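Local atomic coordinates of Ctr9 protein (PDB entry 6AF0), a protein that probably binds RNA polymerase II as the tetratricopeptide-repeat scaffold subunit of the Paf1 transcription elongation complex. Residues L94-S99 against Q123-S128; L142-G147 against K179-A184; L152-Q157 against A171-N176; I345-W350 against D375-A380. One frame throughout, in Å; residues are numbered along the deposited sequence.

All four contacts lie in the N-terminal half of an elongated, almost entirely helical solenoid, on the same side of the chain's centre. Contacts 1, 2 and 3 form one continuous cluster. Contact 1 joins helices 82-101 and 118-135, whereas contacts 2 and 3 both pair helix 140-155 with helix 168-188, contact 3 being nested within the loop that contact 2 closes. Centres of contacts 1 and 2 are about 15 Å apart, those of 2 and 3 about 13 Å; contacts 1 and 3 touch through Leu-96 and Leu-152. Contact 4, between helices 343-360 and 363-376, comes later, yet its centre is about 18 Å from that of contact 3, as expected of a coiled solenoid.

Contact 1 of 4, residues L94-S99 against Q123-S128; sequences LYLWKS and QLATQS
Tyr-95 and Leu-124 make the central pair of this contact, an aromatic ring laid against the root of an aliphatic side chain. Their helices follow each other in the chain and pack antiparallel, as successive helices of a helical solenoid do: the short axes are 173° apart and 8.7 Å from each other at closest approach, and the backbones come nearest where Tyr-95 CA lies 5.1 Å from Ala-125 CA.

The principal interaction is CH-pi. Leu-124 CB stands over the middle of the Tyr-95 ring, 3.7 Å from its centroid and 14° off the normal. The first torsion of Tyr-95 (chi1 -84°) places CG beside the backbone N, and the ring lies alongside Leu-124. A flat, broad residue suits this place because one face can receive the CB of Leu-124, with CD1 by the CE1-CZ side.

Plain apolar contact fills in beside it. Ala-125 CB is 3.6 Å from Tyr-95 CB and 3.9 Å from Leu-96 CD2; a methyl group is small enough to let the two backbones approach at this point.

The hydroxyl of Ser-128 bonds within its own helix. Ser-128 OG lies at the edge of the Tyr-95 ring, 3.4 Å from Tyr-95 CE2, and hydrogen-bonds to Leu-124 O, which Ser-128 N also reaches from the opposite face of the carbonyl plane.

Around this pair, Leu-96 and Ala-125 both pack on Leu-149 of helix 140-155, and Leu-94 meets Ile-63 and Leu-70 of helix 63-76.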
loop_
_atom_site.group_PDB
_atom_site.type_symbol
_atom_site.label_atom_id
_atom_site.label_comp_id
_atom_site.label_asym_id
_atom_site.label_seq_id
_atom_site.Cartn_x
_atom_site.Cartn_y
_atom_site.Cartn_z
ATOM N N LEU A 94 52.759 11.454 20.710
ATOM C CA LEU A 94 53.152 10.934 19.409
ATOM C C LEU A 94 52.393 9.647 19.046
ATOM O O LEU A 94 52.169 9.376 17.882
ATOM C CB LEU A 94 54.642 10.651 19.394
ATOM C CG LEU A 94 55.525 11.885 19.378
ATOM C CD1 LEU A 94 56.897 11.573 19.971
ATOM C CD2 LEU A 94 55.641 12.411 17.962
ATOM N N TYR A 95 52.041 8.841 20.042
ATOM C CA TYR A 95 51.235 7.638 19.812
ATOM C C TYR A 95 49.814 8.007 19.470
ATOM O O TYR A 95 49.115 7.233 18.823
ATOM C CB TYR A 95 51.225 6.696 21.031
ATOM C CG TYR A 95 52.402 5.745 21.114
ATOM C CD1 TYR A 95 53.019 5.279 19.964
ATOM C CD2 TYR A 95 52.878 5.287 22.338
ATOM C CE1 TYR A 95 54.088 4.411 20.018
ATOM C CE2 TYR A 95 53.952 4.410 22.397
ATOM C CZ TYR A 95 54.553 3.975 21.222
ATOM O OH TYR A 95 55.626 3.103 21.176
ATOM N N LEU A 96 49.375 9.173 19.940
ATOM C CA LEU A 96 48.093 9.720 19.519
ATOM C C LEU A 96 48.193 10.182 18.063
ATOM O O LEU A 96 47.333 9.835 17.255
ATOM C CB LEU A 96 47.615 10.833 20.451
ATOM C CG LEU A 96 47.348 10.365 21.876
ATOM C CD1 LEU A 96 46.907 11.518 22.759
ATOM C CD2 LEU A 96 46.305 9.263 21.931
ATOM N N TRP A 97 49.247 10.916 17.713
ATOM C CA TRP A 97 49.442 11.278 16.312
ATOM C C TRP A 97 49.347 10.029 15.435
ATOM O O TRP A 97 48.406 9.889 14.646
ATOM C CB TRP A 97 50.770 11.989 16.097
ATOM C CG TRP A 97 51.057 12.347 14.688
ATOM C CD1 TRP A 97 51.103 11.508 13.603
ATOM C CD2 TRP A 97 51.401 13.633 14.209
ATOM N NE1 TRP A 97 51.430 12.213 12.473
ATOM C CE2 TRP A 97 51.621 13.524 12.818
ATOM C CE3 TRP A 97 51.534 14.878 14.815
ATOM C CZ2 TRP A 97 51.969 14.620 12.022
ATOM C CZ3 TRP A 97 51.881 15.975 14.022
ATOM C CH2 TRP A 97 52.093 15.836 12.640
ATOM N N LYS A 98 50.296 9.113 15.594
ATOM C CA LYS A 98 50.330 7.888 14.796
ATOM C C LYS A 98 48.971 7.244 14.778
ATOM O O LYS A 98 48.550 6.743 13.757
ATOM C CB LYS A 98 51.384 6.887 15.310
ATOM C CG LYS A 98 52.819 7.226 14.901
ATOM C CD LYS A 98 53.041 7.303 13.386
ATOM C CE LYS A 98 52.797 5.957 12.702
ATOM N NZ LYS A 98 52.754 6.036 11.214
ATOM N N SER A 99 48.285 7.277 15.911
ATOM C CA SER A 99 46.903 6.795 15.998
ATOM C C SER A 99 46.017 7.439 14.959
ATOM O O SER A 99 45.242 6.739 14.285
ATOM C CB SER A 99 46.313 7.068 17.385
ATOM O OG SER A 99 44.905 7.222 17.342
ATOM N N GLN A 123 46.307 1.664 22.379
ATOM C CA GLN A 123 46.775 0.857 23.491
ATOM C C GLN A 123 48.206 1.238 23.871
ATOM O O GLN A 123 48.522 1.347 25.049
ATOM C CB GLN A 123 46.699 -0.613 23.127
ATOM C CG GLN A 123 47.008 -1.560 24.278
ATOM C CD GLN A 123 47.124 -3.019 23.848
ATOM O OE1 GLN A 123 47.017 -3.918 24.684
ATOM N NE2 GLN A 123 47.343 -3.268 22.544
ATOM N N LEU A 124 49.071 1.456 22.886
ATOM C CA LEU A 124 50.443 1.899 23.192
ATOM C C LEU A 124 50.474 3.253 23.916
ATOM O O LEU A 124 51.260 3.473 24.839
ATOM C CB LEU A 124 51.284 1.975 21.930
ATOM C CG LEU A 124 51.728 0.641 21.328
ATOM C CD1 LEU A 124 52.461 0.900 20.020
ATOM C CD2 LEU A 124 52.616 -0.152 22.278
ATOM N N ALA A 125 49.613 4.160 23.477
ATOM C CA ALA A 125 49.461 5.454 24.116
ATOM C C ALA A 125 48.990 5.302 25.552
ATOM O O ALA A 125 49.426 6.037 26.424
ATOM C CB ALA A 125 48.470 6.305 23.338
ATOM N N THR A 126 48.080 4.366 25.790
ATOM C CA THR A 126 47.594 4.106 27.154
ATOM C C THR A 126 48.762 3.713 28.091
ATOM O O THR A 126 48.887 4.274 29.179
ATOM C CB THR A 126 46.508 3.004 27.226
ATOM O OG1 THR A 126 47.093 1.734 26.928
ATOM C CG2 THR A 126 45.356 3.250 26.272
ATOM N N GLN A 127 49.617 2.780 27.655
ATOM C CA GLN A 127 50.751 2.296 28.480
ATOM C C GLN A 127 51.728 3.428 28.802
ATOM O O GLN A 127 52.044 3.658 29.968
ATOM C CB GLN A 127 51.523 1.144 27.814
ATOM C CG GLN A 127 50.689 0.234 26.922
ATOM C CD GLN A 127 51.445 -0.983 26.427
ATOM O OE1 GLN A 127 52.623 -1.173 26.739
ATOM N NE2 GLN A 127 50.767 -1.814 25.633
ATOM N N SER A 128 52.198 4.134 27.772
ATOM C CA SER A 128 53.103 5.286 27.954
ATOM C C SER A 128 52.512 6.325 28.897
ATOM O O SER A 128 53.135 6.803 29.836
ATOM C CB SER A 128 53.396 5.966 26.623
ATOM O OG SER A 128 53.892 5.033 25.692
#

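Contact 2 of 4, residues L142-G147 against K179-A184; sequences LFLARG and KSFEEA
Phe-143 lies across from Ala-184 and Gly-147 across from Ser-180, each pair with its CA atoms 5.3 Å apart, in two successive helices that run roughly antiparallel. They pack as in a tetratricopeptide-repeat type solenoid, and 179-184 falls within a sequence range of that family. The axes of the short segments are 158° apart and approach to 7.8 Å, a close distance made possible by the small residues Gly-147, Ser-180 and Ala-184.

Phe-143 presents a ring face to Glu-183, whose CG sits 3.3 Å from the centroid, almost on the ring normal. CG of Glu-183 is anti to the backbone N (chi1 163°); OE1 stays near Phe-143 CZ, and OE2 forms a salt bridge with Arg-186. Alongside, Phe-143 CB meets Ala-184 CB at 3.8 Å.

Phe-181 is used differently. Gly-147 CA lies over one face, displaced toward the rim, and with no side chain there the ring can rest directly on the backbone. Leu-144 CD2 comes to the edge of the same ring, 3.6 Å from Phe-181 CE1.

Beyond the pair, Leu-144 and Ala-184 both pack on Ala-195 of helix 193-205, and Ala-145 turns to Cys-92 and Trp-93 of helix 82-101.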
loop_
_atom_site.group_PDB
_atom_site.type_symbol
_atom_site.label_atom_id
_atom_site.label_comp_id
_atom_site.label_asym_id
_atom_site.label_seq_id
_atom_site.Cartn_x
_atom_site.Cartn_y
_atom_site.Cartn_z
ATOM N N LEU A 142 49.189 15.508 30.826
ATOM C CA LEU A 142 48.651 14.171 30.978
ATOM C C LEU A 142 47.144 14.172 31.193
ATOM O O LEU A 142 46.475 13.198 30.861
ATOM C CB LEU A 142 49.350 13.445 32.132
ATOM C CG LEU A 142 50.759 12.916 31.857
ATOM C CD1 LEU A 142 51.194 12.068 33.036
ATOM C CD2 LEU A 142 50.794 12.087 30.581
ATOM N N PHE A 143 46.616 15.245 31.773
ATOM C CA PHE A 143 45.174 15.407 31.880
ATOM C C PHE A 143 44.578 15.604 30.506
ATOM O O PHE A 143 43.548 15.020 30.191
ATOM C CB PHE A 143 44.802 16.608 32.734
ATOM C CG PHE A 143 45.182 16.487 34.180
ATOM C CD1 PHE A 143 44.968 15.307 34.894
ATOM C CD2 PHE A 143 45.713 17.579 34.846
ATOM C CE1 PHE A 143 45.319 15.218 36.234
ATOM C CE2 PHE A 143 46.064 17.495 36.177
ATOM C CZ PHE A 143 45.862 16.321 36.874
ATOM N N LEU A 144 45.213 16.450 29.706
ATOM C CA LEU A 144 44.853 16.574 28.305
ATOM C C LEU A 144 44.869 15.233 27.594
ATOM O O LEU A 144 43.843 14.830 27.014
ATOM C CB LEU A 144 45.781 17.542 27.565
ATOM C CG LEU A 144 45.209 18.920 27.249
ATOM C CD1 LEU A 144 46.126 19.665 26.298
ATOM C CD2 LEU A 144 43.817 18.857 26.648
ATOM N N ALA A 145 46.032 14.571 27.646
ATOM C CA ALA A 145 46.268 13.263 27.013
ATOM C C ALA A 145 45.164 12.261 27.328
ATOM O O ALA A 145 44.723 11.538 26.450
ATOM C CB ALA A 145 47.617 12.699 27.447
ATOM N N ARG A 146 44.727 12.223 28.582
ATOM C CA ARG A 146 43.640 11.339 28.987
ATOM C C ARG A 146 42.365 11.662 28.264
ATOM O O ARG A 146 41.704 10.787 27.723
ATOM C CB ARG A 146 43.385 11.448 30.485
ATOM C CG ARG A 146 44.480 10.831 31.323
ATOM C CD ARG A 146 44.692 9.389 30.928
ATOM N NE ARG A 146 43.594 8.529 31.344
ATOM C CZ ARG A 146 43.715 7.528 32.211
ATOM N NH1 ARG A 146 44.900 7.243 32.762
ATOM N NH2 ARG A 146 42.645 6.802 32.524
ATOM N N GLY A 147 42.008 12.931 28.276
ATOM C CA GLY A 147 40.833 13.366 27.557
ATOM C C GLY A 147 40.899 12.874 26.126
ATOM O O GLY A 147 40.020 12.123 25.665
ATOM N N LYS A 179 35.591 14.954 32.291
ATOM C CA LYS A 179 36.160 15.202 33.628
ATOM C C LYS A 179 37.698 15.404 33.610
ATOM O O LYS A 179 38.259 16.156 34.404
ATOM C CB LYS A 179 35.806 14.046 34.571
ATOM C CG LYS A 179 35.526 14.481 35.999
ATOM C CD LYS A 179 34.062 14.842 36.160
ATOM C CE LYS A 179 33.681 15.002 37.615
ATOM N NZ LYS A 179 32.293 15.535 37.687
ATOM N N SER A 180 38.372 14.714 32.708
ATOM C CA SER A 180 39.797 14.874 32.541
ATOM C C SER A 180 40.092 16.202 31.904
ATOM O O SER A 180 41.061 16.868 32.264
ATOM C CB SER A 180 40.350 13.762 31.658
ATOM O OG SER A 180 40.061 12.485 32.222
ATOM N N PHE A 181 39.268 16.579 30.929
ATOM C CA PHE A 181 39.430 17.876 30.283
ATOM C C PHE A 181 39.126 18.994 31.271
ATOM O O PHE A 181 39.820 20.016 31.289
ATOM C CB PHE A 181 38.531 18.008 29.053
ATOM C CG PHE A 181 39.051 17.306 27.827
ATOM C CD1 PHE A 181 40.295 17.608 27.314
ATOM C CD2 PHE A 181 38.265 16.375 27.159
ATOM C CE1 PHE A 181 40.764 16.965 26.185
ATOM C CE2 PHE A 181 38.719 15.725 26.029
ATOM C CZ PHE A 181 39.973 16.026 25.540
ATOM N N GLU A 182 38.092 18.786 32.092
ATOM C CA GLU A 182 37.727 19.750 33.140
ATOM C C GLU A 182 38.792 19.886 34.232
ATOM O O GLU A 182 39.022 20.976 34.776
ATOM C CB GLU A 182 36.353 19.434 33.736
ATOM C CG GLU A 182 35.297 20.433 33.273
ATOM C CD GLU A 182 33.876 19.953 33.494
ATOM O OE1 GLU A 182 33.677 18.949 34.217
ATOM O OE2 GLU A 182 32.959 20.585 32.922
ATOM N N GLU A 183 39.456 18.781 34.532
ATOM C CA GLU A 183 40.596 18.798 35.436
ATOM C C GLU A 183 41.752 19.639 34.859
ATOM O O GLU A 183 42.315 20.474 35.575
ATOM C CB GLU A 183 41.034 17.365 35.764
ATOM C CG GLU A 183 42.431 17.217 36.347
ATOM C CD GLU A 183 42.579 17.794 37.743
ATOM O OE1 GLU A 183 42.932 17.021 38.661
ATOM O OE2 GLU A 183 42.361 19.015 37.938
ATOM N N ALA A 184 42.083 19.428 33.578
ATOM C CA ALA A 184 43.105 20.238 32.860
ATOM C C ALA A 184 42.790 21.736 32.852
ATOM O O ALA A 184 43.703 22.581 32.882
ATOM C CB ALA A 184 43.247 19.762 31.428
#

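Contact 3 of 4, residues L152-Q157 against A171-N176; sequences LKASLQ and AEQLRN
An antiparallel helical hairpin, consistent with the tetratricopeptide-repeat type, is pinned near its turn by Gln-173, which reaches across to Lys-153, Ala-154 and Gln-157. Helix 140-155 is finishing here and helix 168-188 has just begun; the nearest CA atoms are those of Ala-154 and Gln-173, 6.3 Å apart. A long polar side chain suits this separation, and Gln-173 spans it with its chain extended beyond CG.

The two sides of its amide are treated differently. The NE2 side lies against the aliphatic part of Lys-153, 3.7 Å from Lys-153 CE, the two side chains crossing at about a right angle. The OE1 side settles by Ala-154, 3.6 Å from Ala-154 CA, where a small residue lets the oxygen approach the backbone. Apolar contact adds little: Ala-154 CB and Leu-174 CD2 are 4.2 Å apart.

Lys-153 also packs on Glu-119 and Leu-122 of helix 118-135. The backbone O of Gln-157 accepts a hydrogen bond from Asn-343 ND2, which ties this turn to a much later part of the chain.

A polar link crosses the hairpin as well. The Gln-157 chain is bent at chi2 (-96°), and its NE2 faces Gln-173 OE1. With the two amide planes almost perpendicular, Gln-157 NE2 donates nearly in its own plane, but from above the Gln-173 carbonyl plane, to Gln-173 OE1 at 3.2 Å with an N-H...O angle of 159°.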
loop_
_atom_site.group_PDB
_atom_site.type_symbol
_atom_site.label_atom_id
_atom_site.label_comp_id
_atom_site.label_asym_id
_atom_site.label_seq_id
_atom_site.Cartn_x
_atom_site.Cartn_y
_atom_site.Cartn_z
ATOM N N LEU A 152 39.320 9.559 21.310
ATOM C CA LEU A 152 39.734 8.686 20.228
ATOM C C LEU A 152 39.315 7.220 20.394
ATOM O O LEU A 152 39.043 6.535 19.415
ATOM C CB LEU A 152 41.241 8.748 20.075
ATOM C CG LEU A 152 41.855 10.100 19.734
ATOM C CD1 LEU A 152 43.352 9.973 19.767
ATOM C CD2 LEU A 152 41.448 10.550 18.360
ATOM N N LYS A 153 39.292 6.732 21.621
ATOM C CA LYS A 153 38.855 5.368 21.886
ATOM C C LYS A 153 37.332 5.325 21.819
ATOM O O LYS A 153 36.753 4.384 21.304
ATOM C CB LYS A 153 39.363 4.894 23.262
ATOM C CG LYS A 153 39.944 3.472 23.287
ATOM C CD LYS A 153 41.008 3.257 24.370
ATOM C CE LYS A 153 40.520 3.723 25.735
ATOM N NZ LYS A 153 41.474 3.428 26.838
ATOM N N ALA A 154 36.682 6.357 22.333
ATOM C CA ALA A 154 35.228 6.372 22.416
ATOM C C ALA A 154 34.579 6.375 21.055
ATOM O O ALA A 154 33.530 5.763 20.885
ATOM C CB ALA A 154 34.750 7.578 23.198
ATOM N N SER A 155 35.188 7.078 20.099
ATOM C CA SER A 155 34.657 7.139 18.727
ATOM C C SER A 155 34.686 5.771 18.009
ATOM O O SER A 155 33.845 5.488 17.143
ATOM C CB SER A 155 35.413 8.174 17.904
ATOM O OG SER A 155 34.908 8.246 16.574
ATOM N N LEU A 156 35.636 4.922 18.395
ATOM C CA LEU A 156 35.735 3.560 17.856
ATOM C C LEU A 156 34.706 2.556 18.395
ATOM O O LEU A 156 34.615 1.439 17.891
ATOM C CB LEU A 156 37.132 3.015 18.093
ATOM C CG LEU A 156 38.235 3.720 17.311
ATOM C CD1 LEU A 156 39.618 3.205 17.708
ATOM C CD2 LEU A 156 38.014 3.536 15.817
ATOM N N GLN A 157 33.946 2.930 19.416
ATOM C CA GLN A 157 32.919 2.051 19.940
ATOM C C GLN A 157 31.872 1.902 18.858
ATOM O O GLN A 157 31.402 2.904 18.353
ATOM C CB GLN A 157 32.316 2.641 21.222
ATOM C CG GLN A 157 33.268 2.589 22.420
ATOM C CD GLN A 157 33.065 1.377 23.329
ATOM O OE1 GLN A 157 32.756 0.267 22.875
ATOM N NE2 GLN A 157 33.244 1.590 24.626
ATOM N N ALA A 171 28.948 6.624 26.363
ATOM C CA ALA A 171 28.486 7.758 27.162
ATOM C C ALA A 171 29.350 7.969 28.415
ATOM O O ALA A 171 29.825 9.079 28.677
ATOM C CB ALA A 171 27.038 7.562 27.543
ATOM N N GLU A 172 29.568 6.905 29.179
ATOM C CA GLU A 172 30.422 6.997 30.355
ATOM C C GLU A 172 31.858 7.383 30.019
ATOM O O GLU A 172 32.495 8.162 30.733
ATOM C CB GLU A 172 30.405 5.682 31.133
ATOM C CG GLU A 172 29.117 5.480 31.912
ATOM C CD GLU A 172 28.544 6.787 32.450
ATOM O OE1 GLU A 172 29.197 7.425 33.309
ATOM O OE2 GLU A 172 27.445 7.198 32.007
ATOM N N GLN A 173 32.365 6.829 28.928
ATOM C CA GLN A 173 33.694 7.160 28.455
ATOM C C GLN A 173 33.788 8.648 28.113
ATOM O O GLN A 173 34.786 9.310 28.414
ATOM C CB GLN A 173 34.029 6.325 27.226
ATOM C CG GLN A 173 35.307 5.517 27.367
ATOM C CD GLN A 173 35.621 4.648 26.155
ATOM O OE1 GLN A 173 34.753 4.307 25.342
ATOM N NE2 GLN A 173 36.877 4.279 26.038
ATOM N N LEU A 174 32.735 9.171 27.490
ATOM C CA LEU A 174 32.674 10.598 27.172
ATOM C C LEU A 174 32.723 11.422 28.452
ATOM O O LEU A 174 33.450 12.416 28.520
ATOM C CB LEU A 174 31.417 10.944 26.355
ATOM C CG LEU A 174 31.345 10.380 24.923
ATOM C CD1 LEU A 174 29.977 10.645 24.331
ATOM C CD2 LEU A 174 32.431 10.923 24.008
ATOM N N ARG A 175 31.967 10.991 29.463
ATOM C CA ARG A 175 31.981 11.652 30.773
ATOM C C ARG A 175 33.378 11.663 31.362
ATOM O O ARG A 175 33.806 12.677 31.902
ATOM C CB ARG A 175 31.011 10.989 31.737
ATOM C CG ARG A 175 29.571 11.306 31.415
ATOM C CD ARG A 175 28.627 10.406 32.184
ATOM N NE ARG A 175 27.237 10.841 32.044
ATOM C CZ ARG A 175 26.176 10.079 32.301
ATOM N NH1 ARG A 175 26.334 8.828 32.711
ATOM N NH2 ARG A 175 24.946 10.564 32.158
ATOM N N ASN A 176 34.096 10.548 31.238
ATOM C CA ASN A 176 35.456 10.471 31.768
ATOM C C ASN A 176 36.356 11.456 31.066
ATOM O O ASN A 176 37.115 12.162 31.706
ATOM C CB ASN A 176 36.036 9.065 31.634
ATOM C CG ASN A 176 35.396 8.070 32.584
ATOM O OD1 ASN A 176 34.926 8.432 33.666
ATOM N ND2 ASN A 176 35.392 6.796 32.187
#

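Contact 4 of 4, residues I345-W350 against D375-A380; sequences IASDGW and DARGGA
A mixed polar and small-residue contact closes the open end of a helical hairpin, where Ser-347 and Asp-348 near the start of helix 343-360 meet Ala-376 and Arg-377 at the end of helix 363-376. The pairing is consistent with the helical pairs of a tetratricopeptide-repeat type solenoid. The second helix stops in a Schellman motif: Gly-378, the C-prime residue, has a positive phi of 109°, and the backbone N atoms of Gly-378 and Gly-379 turn back to carbonyls of the last helical turn. A side chain at Gly-378 would collide with the carbonyl oxygen of Arg-377, so glycine suits the position.

At Ser-347 and Ala-376, where the helices are still side by side, small groups stand between them. Ser-347 CA and Ala-376 CA are 5.1 Å apart, Ala-376 CB is 3.7 Å from Ser-347 CB, and Ala-346 CB adds a looser contact of 4.3 Å to Ala-376 CB.

Arg-377, just past the helix end, supplies the polar part. Its chain runs extended from CG to NE across Ser-347, and its NE is modelled as donating to Ser-347 OG, although that distance is too short to be trusted in detail. Ser-347 OG also hydrogen-bonds to Ala-344 O in its own helix. Tyr-384, from a following loop, packs on both Asp-348 and Arg-377.

The guanidinium and the carboxylate lie 29° from coplanar. Arg-377 NH2 donates close to its own plane and meets Asp-348 OD1 on the syn side, though tilted out of the carboxylate plane, in a salt bridge of 2.6 Å with an N-H...O angle of 148°.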
loop_
_atom_site.group_PDB
_atom_site.type_symbol
_atom_site.label_atom_id
_atom_site.label_comp_id
_atom_site.label_asym_id
_atom_site.label_seq_id
_atom_site.Cartn_x
_atom_site.Cartn_y
_atom_site.Cartn_z
ATOM N N ILE A 345 30.511 7.516 8.824
ATOM C CA ILE A 345 31.318 7.566 7.611
ATOM C C ILE A 345 31.446 6.185 7.031
ATOM O O ILE A 345 31.213 5.986 5.851
ATOM C CB ILE A 345 32.690 8.151 7.860
ATOM C CG1 ILE A 345 32.539 9.643 8.088
ATOM C CG2 ILE A 345 33.598 7.885 6.682
ATOM C CD1 ILE A 345 33.830 10.411 8.194
ATOM N N ALA A 346 31.777 5.223 7.877
ATOM C CA ALA A 346 31.901 3.837 7.440
ATOM C C ALA A 346 30.617 3.381 6.771
ATOM O O ALA A 346 30.659 2.800 5.665
ATOM C CB ALA A 346 32.255 2.927 8.599
ATOM N N SER A 347 29.483 3.687 7.396
ATOM C CA SER A 347 28.207 3.272 6.814
ATOM C C SER A 347 27.950 3.929 5.455
ATOM O O SER A 347 27.363 3.321 4.575
ATOM C CB SER A 347 27.049 3.587 7.734
ATOM O OG SER A 347 26.548 4.860 7.408
ATOM N N ASP A 348 28.377 5.180 5.303
ATOM C CA ASP A 348 28.167 5.939 4.059
ATOM C C ASP A 348 29.030 5.371 2.960
ATOM O O ASP A 348 28.593 5.229 1.813
ATOM C CB ASP A 348 28.492 7.416 4.254
ATOM C CG ASP A 348 27.425 8.162 5.030
ATOM O OD1 ASP A 348 26.428 7.553 5.458
ATOM O OD2 ASP A 348 27.581 9.381 5.225
ATOM N N GLY A 349 30.248 5.014 3.320
ATOM C CA GLY A 349 31.154 4.348 2.381
ATOM C C GLY A 349 30.621 3.017 1.887
ATOM O O GLY A 349 30.665 2.744 0.690
ATOM N N TRP A 350 30.116 2.193 2.808
ATOM C CA TRP A 350 29.593 0.874 2.437
ATOM C C TRP A 350 28.380 1.087 1.553
ATOM O O TRP A 350 28.188 0.404 0.553
ATOM C CB TRP A 350 29.236 -0.011 3.656
ATOM C CG TRP A 350 30.421 -0.588 4.392
ATOM C CD1 TRP A 350 30.722 -0.408 5.713
ATOM C CD2 TRP A 350 31.466 -1.410 3.858
ATOM N NE1 TRP A 350 31.887 -1.064 6.040
ATOM C CE2 TRP A 350 32.370 -1.685 4.922
ATOM C CE3 TRP A 350 31.738 -1.938 2.589
ATOM C CZ2 TRP A 350 33.529 -2.478 4.755
ATOM C CZ3 TRP A 350 32.913 -2.731 2.415
ATOM C CH2 TRP A 350 33.784 -2.985 3.500
ATOM N N ASP A 375 24.666 -2.265 9.496
ATOM C CA ASP A 375 25.289 -2.647 10.767
ATOM C C ASP A 375 26.221 -1.547 11.306
ATOM O O ASP A 375 26.205 -1.268 12.502
ATOM C CB ASP A 375 26.044 -3.985 10.643
ATOM C CG ASP A 375 25.128 -5.163 10.286
ATOM O OD1 ASP A 375 23.878 -5.060 10.407
ATOM O OD2 ASP A 375 25.688 -6.200 9.857
ATOM N N ALA A 376 26.997 -0.901 10.430
ATOM C CA ALA A 376 27.956 0.150 10.845
ATOM C C ALA A 376 27.284 1.212 11.692
ATOM O O ALA A 376 27.876 1.719 12.647
ATOM C CB ALA A 376 28.636 0.791 9.650
ATOM N N ARG A 377 26.039 1.529 11.353
ATOM C CA ARG A 377 25.234 2.443 12.159
ATOM C C ARG A 377 24.444 1.709 13.229
ATOM O O ARG A 377 23.502 2.278 13.821
ATOM C CB ARG A 377 24.260 3.212 11.286
ATOM C CG ARG A 377 24.882 4.373 10.552
ATOM C CD ARG A 377 23.936 4.892 9.482
ATOM N NE ARG A 377 24.607 5.805 8.554
ATOM C CZ ARG A 377 24.686 7.114 8.711
ATOM N NH1 ARG A 377 24.118 7.690 9.764
ATOM N NH2 ARG A 377 25.336 7.844 7.818
ATOM N N GLY A 378 24.810 0.446 13.464
ATOM C CA GLY A 378 24.198 -0.368 14.522
ATOM C C GLY A 378 23.310 -1.481 14.010
ATOM O O GLY A 378 22.845 -2.306 14.778
ATOM N N GLY A 379 23.039 -1.493 12.716
ATOM C CA GLY A 379 22.206 -2.539 12.162
ATOM C C GLY A 379 20.818 -2.435 12.742
ATOM O O GLY A 379 20.468 -1.440 13.364
ATOM N N ALA A 380 20.065 -3.515 12.613
ATOM C CA ALA A 380 18.627 -3.479 12.784
ATOM C C ALA A 380 18.236 -2.848 14.097
ATOM O O ALA A 380 18.932 -3.018 15.105
ATOM C CB ALA A 380 18.070 -4.877 12.698
#